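PDB 3HKM: exosome complex exonuclease RRP46 homolog from Oryza sativa Japonica Group, which binds double-stranded DNA and single-stranded RNA, shows hydrolytic DNase and phosphorolytic RNase activity in vitro, and is a probable component of the exosome core. Local coordinates for residues A42-P47 with A125-A130. Numbering follows the deposited sequence.
Sequences AAVYGP and AALVFA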
loop_
_atom_site.group_PDB
_atom_site.type_symbol
_atom_site.label_atom_id
_atom_site.label_comp_id
_atom_site.label_asym_id
_atom_site.label_seq_id
_atom_site.Cartn_x
_atom_site.Cartn_y
_atom_site.Cartn_z
ATOM N N ALA A 42 -8.075 6.670 -0.514
ATOM C CA ALA A 42 -6.825 7.435 -0.594
ATOM C C ALA A 42 -7.006 8.809 -1.253
ATOM O O ALA A 42 -7.457 8.900 -2.383
ATOM C CB ALA A 42 -5.765 6.630 -1.350
ATOM N N ALA A 43 -6.642 9.874 -0.544
ATOM C CA ALA A 43 -6.834 11.240 -1.047
ATOM C C ALA A 43 -5.504 11.984 -1.127
ATOM O O ALA A 43 -4.762 12.027 -0.148
ATOM C CB ALA A 43 -7.822 12.006 -0.158
ATOM N N VAL A 44 -5.207 12.566 -2.287
ATOM C CA VAL A 44 -3.948 13.272 -2.506
ATOM C C VAL A 44 -4.214 14.700 -2.944
ATOM O O VAL A 44 -5.107 14.938 -3.742
ATOM C CB VAL A 44 -3.103 12.600 -3.594
ATOM C CG1 VAL A 44 -1.716 13.229 -3.646
ATOM C CG2 VAL A 44 -3.013 11.098 -3.348
ATOM N N TYR A 45 -3.428 15.649 -2.443
ATOM C CA TYR A 45 -3.723 17.054 -2.710
ATOM C C TYR A 45 -2.701 17.823 -3.593
ATOM O O TYR A 45 -2.105 18.794 -3.151
ATOM C CB TYR A 45 -4.072 17.759 -1.389
ATOM C CG TYR A 45 -5.299 17.121 -0.758
ATOM C CD1 TYR A 45 -6.575 17.477 -1.167
ATOM C CD2 TYR A 45 -5.180 16.115 0.194
ATOM C CE1 TYR A 45 -7.704 16.873 -0.627
ATOM C CE2 TYR A 45 -6.305 15.501 0.739
ATOM C CZ TYR A 45 -7.563 15.888 0.323
ATOM O OH TYR A 45 -8.687 15.295 0.855
ATOM N N GLY A 46 -2.542 17.381 -4.852
ATOM C CA GLY A 46 -1.642 17.986 -5.837
ATOM C C GLY A 46 -0.369 18.487 -5.191
ATOM O O GLY A 46 -0.225 18.396 -3.976
ATOM N N PRO A 47 0.585 19.001 -5.980
ATOM C CA PRO A 47 1.692 19.582 -5.220
ATOM C C PRO A 47 1.342 21.013 -4.808
ATOM O O PRO A 47 1.038 21.836 -5.677
ATOM C CB PRO A 47 2.861 19.554 -6.217
ATOM C CG PRO A 47 2.387 18.708 -7.380
ATOM C CD PRO A 47 0.909 18.880 -7.408
ATOM N N ALA A 125 -2.214 4.465 -6.466
ATOM C CA ALA A 125 -3.209 4.801 -7.479
ATOM C C ALA A 125 -3.634 6.262 -7.390
ATOM O O ALA A 125 -3.750 6.940 -8.410
ATOM C CB ALA A 125 -4.415 3.893 -7.364
ATOM N N ALA A 126 -3.874 6.741 -6.171
ATOM C CA ALA A 126 -4.296 8.122 -5.958
ATOM C C ALA A 126 -3.211 9.145 -6.338
ATOM O O ALA A 126 -3.519 10.189 -6.904
ATOM C CB ALA A 126 -4.750 8.326 -4.533
ATOM N N LEU A 127 -1.951 8.845 -6.034
ATOM C CA LEU A 127 -0.830 9.690 -6.458
ATOM C C LEU A 127 -0.772 9.807 -7.972
ATOM O O LEU A 127 -0.579 10.895 -8.521
ATOM C CB LEU A 127 0.502 9.116 -5.974
ATOM C CG LEU A 127 0.803 9.134 -4.477
ATOM C CD1 LEU A 127 1.931 8.167 -4.170
ATOM C CD2 LEU A 127 1.145 10.543 -4.027
ATOM N N VAL A 128 -0.908 8.670 -8.643
ATOM C CA VAL A 128 -0.904 8.657 -10.099
ATOM C C VAL A 128 -2.034 9.533 -10.620
ATOM O O VAL A 128 -1.843 10.324 -11.548
ATOM C CB VAL A 128 -1.044 7.228 -10.655
ATOM C CG1 VAL A 128 -1.372 7.264 -12.136
ATOM C CG2 VAL A 128 0.223 6.451 -10.401
ATOM N N PHE A 129 -3.211 9.401 -10.012
ATOM C CA PHE A 129 -4.366 10.169 -10.445
ATOM C C PHE A 129 -4.239 11.661 -10.163
ATOM O O PHE A 129 -4.812 12.472 -10.884
ATOM C CB PHE A 129 -5.653 9.649 -9.820
ATOM C CG PHE A 129 -6.867 10.408 -10.264
ATOM C CD1 PHE A 129 -7.336 10.289 -11.571
ATOM C CD2 PHE A 129 -7.525 11.264 -9.397
ATOM C CE1 PHE A 129 -8.448 10.997 -11.995
ATOM C CE2 PHE A 129 -8.632 11.978 -9.822
ATOM C CZ PHE A 129 -9.098 11.838 -11.119
ATOM N N ALA A 130 -3.510 12.015 -9.109
ATOM C CA ALA A 130 -3.292 13.416 -8.747
ATOM C C ALA A 130 -2.170 14.048 -9.575
ATOM O O ALA A 130 -1.903 15.245 -9.464
ATOM C CB ALA A 130 -2.984 13.539 -7.266
#
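V44 sits over A126 and A130, one helical turn apart, and its CG1 also meets the tip of L127. The packing is tightest at CG2, which lies anti to its own carbonyl carbon and comes within 3.5 Å of A126 CB, closer than an ordinary van der Waals contact between carbons. CG1, anti to the backbone N (chi1 -171°), turns the other way and meets A130 CB at 3.8 Å and the L127 branch CD2 at 3.9 Å. The V44 and L127 side chains cross at about a right angle: the bond from the L127 backbone to CB leads away from the strand, while CD2 comes back to V44; L127 also touches L88 and I91 of helix 77-91. Two residues earlier on the strand, A42 CB meets A126 CB at 3.7 Å, and A42 O lies beside that same methyl. Alanine suits A42 and A126, because their single methyls let the axes of 42-44 and 125-130 approach to 7.6 Å, crossing at -32°. This is sheet-to-helix packing within the RNase PH fold: helix 115-130 lies against the mixed sheet, to which 42-44 contributes a central strand, and A126 reaches A31 on the next strand as well. A branched residue suits position 44, where one methyl meets A126 and the other meets A130 and L127; an alanine here would remove both methyls and would probably open a gap between strand and helix, leaving the L127 tip without its mate on the strand. A130 is partly exposed at the solvent side, though its CB still meets V44 CB at 3.8 Å. Beyond V44 the strand segment draws away from the helix, and G46 and the partly exposed P47 make no close contact with it.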